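Local coordinates for arginase (Thermus thermophilus, PDB 2EF5) that catalyses the hydrolysis of L-arginine to L-ornithine and urea, using two manganese ions in each subunit, at the interface of chains A and B. Numbering follows the deposited sequence. Chains: chain A/B, Arginase.

Contact 1: the interface of chains A and B. Residues chain A 188, 191-192, 235-238, 241; chain B 240.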
ATOM      1  N   MET A 188      -1.311   1.457  21.039  1.00 20.89           N
ATOM      2  CA  MET A 188      -1.536   2.885  21.208  1.00 22.65           C
ATOM      3  C   MET A 188      -1.672   3.570  19.849  1.00 23.07           C
ATOM      4  O   MET A 188      -2.238   4.661  19.751  1.00 23.91           O
ATOM      5  CB  MET A 188      -0.395   3.522  22.001  1.00 22.46           C
ATOM      6  CG  MET A 188      -0.369   3.131  23.472  1.00 20.19           C
ATOM      7  SD  MET A 188      -1.935   3.435  24.307  1.00 21.20           S
ATOM      8  CE  MET A 188      -2.136   5.221  24.044  1.00 18.99           C
ATOM      9  N   VAL A 191      -5.185   3.339  19.253  1.00 20.55           N
ATOM     10  CA  VAL A 191      -5.861   4.193  20.216  1.00 20.60           C
ATOM     11  C   VAL A 191      -5.834   5.635  19.709  1.00 21.28           C
ATOM     12  O   VAL A 191      -6.852   6.322  19.701  1.00 22.38           O
ATOM     13  CB  VAL A 191      -5.196   4.104  21.610  1.00 17.32           C
ATOM     14  CG1 VAL A 191      -5.794   5.153  22.545  1.00 18.48           C
ATOM     15  CG2 VAL A 191      -5.409   2.714  22.189  1.00 16.69           C
ATOM     16  N   ASP A 192      -4.668   6.080  19.257  1.00 21.62           N
ATOM     17  CA  ASP A 192      -4.522   7.441  18.756  1.00 24.13           C
ATOM     18  C   ASP A 192      -5.346   7.673  17.498  1.00 25.81           C
ATOM     19  O   ASP A 192      -5.933   8.741  17.315  1.00 25.97           O
ATOM     20  CB  ASP A 192      -3.052   7.755  18.451  1.00 21.88           C
ATOM     21  CG  ASP A 192      -2.212   7.909  19.707  1.00 22.84           C
ATOM     22  OD1 ASP A 192      -2.736   8.413  20.723  1.00 24.71           O
ATOM     23  OD2 ASP A 192      -1.019   7.548  19.679  1.00 23.21           O
ATOM     24  N   GLY A 235       3.989   7.093  26.701  1.00 23.46           N
ATOM     25  CA  GLY A 235       2.936   7.124  25.703  1.00 22.66           C
ATOM     26  C   GLY A 235       1.768   6.208  26.008  1.00 22.27           C
ATOM     27  O   GLY A 235       1.265   5.527  25.114  1.00 22.09           O
ATOM     28  N   GLY A 236       1.331   6.197  27.266  1.00 21.38           N
ATOM     29  CA  GLY A 236       0.218   5.345  27.652  1.00 18.71           C
ATOM     30  C   GLY A 236      -1.111   6.071  27.669  1.00 18.77           C
ATOM     31  O   GLY A 236      -1.221   7.198  27.183  1.00 16.75           O
ATOM     32  N   LEU A 237      -2.119   5.422  28.242  1.00 17.96           N
ATOM     33  CA  LEU A 237      -3.452   6.001  28.328  1.00 18.28           C
ATOM     34  C   LEU A 237      -3.511   7.152  29.313  1.00 18.61           C
ATOM     35  O   LEU A 237      -2.762   7.177  30.295  1.00 19.56           O
ATOM     36  CB  LEU A 237      -4.462   4.941  28.768  1.00 16.36           C
ATOM     37  CG  LEU A 237      -4.720   3.749  27.849  1.00 17.23           C
ATOM     38  CD1 LEU A 237      -5.722   2.803  28.519  1.00 15.94           C
ATOM     39  CD2 LEU A 237      -5.255   4.250  26.510  1.00 17.48           C
ATOM     40  N   THR A 238      -4.406   8.102  29.051  1.00 18.79           N
ATOM     41  CA  THR A 238      -4.594   9.232  29.950  1.00 18.27           C
ATOM     42  C   THR A 238      -5.605   8.782  31.000  1.00 18.33           C
ATOM     43  O   THR A 238      -6.269   7.755  30.834  1.00 16.84           O
ATOM     44  CB  THR A 238      -5.222  10.443  29.231  1.00 19.20           C
ATOM     45  OG1 THR A 238      -6.524  10.077  28.753  1.00 15.63           O
ATOM     46  CG2 THR A 238      -4.359  10.892  28.047  1.00 18.45           C
ATOM     47  N   GLU A 241      -9.082   8.674  29.369  1.00 14.92           N
ATOM     48  CA  GLU A 241      -9.252   7.545  28.464  1.00 16.36           C
ATOM     49  C   GLU A 241      -9.505   6.257  29.234  1.00 15.81           C
ATOM     50  O   GLU A 241     -10.386   5.478  28.879  1.00 15.25           O
ATOM     51  CB  GLU A 241      -8.021   7.350  27.575  1.00 17.27           C
ATOM     52  CG  GLU A 241      -7.848   8.400  26.505  1.00 19.77           C
ATOM     53  CD  GLU A 241      -6.605   8.164  25.679  1.00 21.11           C
ATOM     54  OE1 GLU A 241      -5.558   7.838  26.274  1.00 21.41           O
ATOM     55  OE2 GLU A 241      -6.667   8.299  24.441  1.00 22.09           O
TER
ATOM     56  N   ARG B 240       2.332  11.391  22.083  1.00 19.10           N
ATOM     57  CA  ARG B 240       1.608  10.444  21.244  1.00 18.92           C
ATOM     58  C   ARG B 240       1.224  11.009  19.875  1.00 18.58           C
ATOM     59  O   ARG B 240       1.343  10.318  18.864  1.00 18.07           O
ATOM     60  CB  ARG B 240       0.363   9.950  21.979  1.00 18.99           C
ATOM     61  CG  ARG B 240       0.683   8.973  23.117  1.00 21.01           C
ATOM     62  CD  ARG B 240      -0.504   8.806  24.048  1.00 16.68           C
ATOM     63  NE  ARG B 240      -1.739   8.527  23.322  1.00 17.12           N
ATOM     64  CZ  ARG B 240      -2.935   8.427  23.896  1.00 16.97           C
ATOM     65  NH1 ARG B 240      -3.060   8.576  25.206  1.00 16.20           N
ATOM     66  NH2 ARG B 240      -4.011   8.202  23.153  1.00 18.06           N
TER

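Contact 2: the interface of chains A and B. Residues chain A 170, 178-179, 185; chain B 290.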
ATOM      1  N   LEU A 170       6.206  -4.751  22.459  1.00 29.94           N
ATOM      2  CA  LEU A 170       6.132  -6.176  22.132  1.00 30.44           C
ATOM      3  C   LEU A 170       7.475  -6.769  21.718  1.00 31.97           C
ATOM      4  O   LEU A 170       8.321  -6.082  21.137  1.00 31.63           O
ATOM      5  CB  LEU A 170       5.151  -6.401  20.980  1.00 29.19           C
ATOM      6  CG  LEU A 170       3.687  -6.019  21.172  1.00 28.99           C
ATOM      7  CD1 LEU A 170       2.973  -6.054  19.832  1.00 28.37           C
ATOM      8  CD2 LEU A 170       3.041  -6.969  22.162  1.00 28.83           C
ATOM      9  N   LEU A 178       0.964 -13.688  18.409  1.00 29.91           N
ATOM     10  CA  LEU A 178      -0.293 -12.948  18.389  1.00 29.43           C
ATOM     11  C   LEU A 178      -0.942 -13.032  17.003  1.00 30.89           C
ATOM     12  O   LEU A 178      -2.140 -13.303  16.883  1.00 28.59           O
ATOM     13  CB  LEU A 178      -0.054 -11.484  18.774  1.00 28.13           C
ATOM     14  CG  LEU A 178       0.245 -11.230  20.256  1.00 26.66           C
ATOM     15  CD1 LEU A 178       0.814  -9.837  20.445  1.00 24.29           C
ATOM     16  CD2 LEU A 178      -1.033 -11.411  21.072  1.00 23.97           C
ATOM     17  N   LYS A 179      -0.159 -12.812  15.953  1.00 33.34           N
ATOM     18  CA  LYS A 179      -0.717 -12.890  14.606  1.00 37.04           C
ATOM     19  C   LYS A 179      -1.158 -14.313  14.273  1.00 37.17           C
ATOM     20  O   LYS A 179      -2.244 -14.523  13.733  1.00 37.36           O
ATOM     21  CB  LYS A 179       0.294 -12.386  13.575  1.00 39.31           C
ATOM     22  CG  LYS A 179       0.451 -10.878  13.602  1.00 42.89           C
ATOM     23  CD  LYS A 179       1.054 -10.350  12.312  1.00 45.78           C
ATOM     24  CE  LYS A 179       0.844  -8.845  12.202  1.00 47.08           C
ATOM     25  NZ  LYS A 179      -0.609  -8.490  12.219  1.00 47.69           N
ATOM     26  N   VAL A 185      -5.630  -7.009  18.525  1.00 24.42           N
ATOM     27  CA  VAL A 185      -4.751  -6.124  19.283  1.00 24.08           C
ATOM     28  C   VAL A 185      -4.933  -4.639  18.963  1.00 25.05           C
ATOM     29  O   VAL A 185      -4.873  -4.227  17.803  1.00 25.23           O
ATOM     30  CB  VAL A 185      -3.277  -6.476  19.027  1.00 23.17           C
ATOM     31  CG1 VAL A 185      -2.369  -5.603  19.883  1.00 22.94           C
ATOM     32  CG2 VAL A 185      -3.039  -7.953  19.323  1.00 23.20           C
TER
ATOM     33  N   PHE B 290       3.982  -2.620  16.703  1.00 31.88           N
ATOM     34  CA  PHE B 290       3.687  -3.920  16.141  1.00 35.98           C
ATOM     35  C   PHE B 290       4.348  -3.840  14.759  1.00 38.14           C
ATOM     36  O   PHE B 290       3.614  -3.933  13.749  1.00 38.74           O
ATOM     37  CB  PHE B 290       2.179  -4.110  16.016  1.00 36.29           C
ATOM     38  CG  PHE B 290       1.734  -5.552  16.056  1.00 36.77           C
ATOM     39  CD1 PHE B 290       0.421  -5.876  16.391  1.00 37.02           C
ATOM     40  CD2 PHE B 290       2.619  -6.585  15.753  1.00 38.34           C
ATOM     41  CE1 PHE B 290      -0.005  -7.207  16.427  1.00 37.78           C
ATOM     42  CE2 PHE B 290       2.204  -7.916  15.784  1.00 37.44           C
ATOM     43  CZ  PHE B 290       0.896  -8.232  16.120  1.00 37.21           C
ATOM     44  OXT PHE B 290       5.603  -3.671  14.668  1.00 40.04           O
TER

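Contact 1: the interface of chains A and B
B:Arg240 reaches across into a clamp formed by A:Asp192 and A:Glu241, a salt-bridge site between two chains of this arginase-family enzyme in the deposited six-chain assembly, and probably a contact of the working oligomer. The arginine gives up 142 Å² of surface to chain A, against 209 Å² for the whole patch.

The charged contacts occupy two edges of the guanidinium. Along the NE side, NE and NH2 of B:Arg240 both donate to the same carboxylate oxygen, OD1 of A:Asp192, each at 2.8 Å. NE uses the syn lone pair of that oxygen, whereas NH2 meets it nearly along its C-O axis. At the far end the grip is a paired one: NH1 of B:Arg240 bonds to OE1 of A:Glu241 at 2.8 Å, and its NH2 bonds to OE2 of A:Glu241 at 3.0 Å. The second of these is almost straight, with 171° at the hydrogen. Both carboxylates lie nearly coplanar with the guanidinium, so the two grips together resist its turning about the CD-NE bond. NH1 also faces the carbonyl O of A:Gly236, though that bond is weak.

Second-shell bonds position the glutamate. A:Thr238 and A:Glu241 form a capping box at the start of helix 239-252: the backbone N of A:Thr238 donates to OE1 of A:Glu241 at 3.0 Å, on the anti side of the carboxylate, while the backbone N of A:Glu241 donates to OG1 of the threonine. OE1 therefore serves the helix cap and the partner chain together.

Nonpolar contact comes over a guanidinium face, where the methyl CE of A:Met188 sits above the centre, 3.3 Å from CZ of B:Arg240. Bends at chi2 and chi3 (-54° and -59°) curl the methionine chain to bring CE there. CG of B:Arg240 passes CA of A:Gly235 at 3.9 Å.

A leucine in place of B:Arg240 would probably leave both A:Asp192 and A:Glu241 without their cationic mate and take away the flat group on which the methyl of A:Met188 rests.

Contact 2: the interface of chains A and B
The ring of B:Phe290, the last residue of its chain, inserts among A:Lys179, A:Val185, A:Leu170 and A:Leu178, making an apolar contact in which the C-terminal aromatic of one arginase chain meets another chain of the deposited six-chain assembly, probably as part of the working oligomer. B:Phe290 loses 80 Å² of surface here, more than half of the 147 Å² hidden in the patch. Its CG stands anti to the backbone N (chi1 -154°), which directs the ring into chain A while the terminal carboxylate stays back at the ring's base.

A:Lys179, on helix 172-181, contributes 29 Å², and it does so largely through its aliphatic chain. CG of A:Lys179 lies beyond the CZ end of the ring and off its plane, 3.7 Å from CZ of B:Phe290. Further along on the same side of the plane, CE of A:Lys179 is 3.9 Å from CE2 of B:Phe290, just beyond the rim at the CE2-CZ edge. The bend at the last torsion (chi4 -59°) turns NZ of A:Lys179 back beside that end of the ring, 4.2 Å from CZ of B:Phe290.

The rim is lined from another direction by A:Val185, whose 19 Å² are hidden at strand 184-187. CB of A:Val185 approaches CE1 of B:Phe290 at 4.2 Å, a loose contact at the border of the ring. A:Leu178, one residue before the lysine, places its CB 4.3 Å from CZ of B:Phe290, off the plane on the side away from the lysine. Helix 172-181 thus flanks the CZ end of the ring from both sides of its plane.

Over the face away from the lysine stands A:Leu170, from the loop preceding the helix. Leucine and lysine approach from opposite sides of the plane, at different ends of the ring, which would probably restrict its tilt. The leucine branch concerned is CD1 of A:Leu170, offset toward the rim of the ring and 4.0 Å from CG of B:Phe290.

The C-alpha centres of contact 1 and contact 2 lie about 17 Å apart on one interface. They share no residue, but chain A joins them directly: strand 184-187, used in contact 2, runs straight into helix 188-194, used in contact 1. Chain B supplies a helix residue to the first and its C-terminus to the second. The overall interface is not an exact two-fold; with six copies in the deposited assembly, each chain could offer its clamp and socket to one neighbour, and its own arginine and C-terminal phenylalanine to another, though two chains alone do not show this.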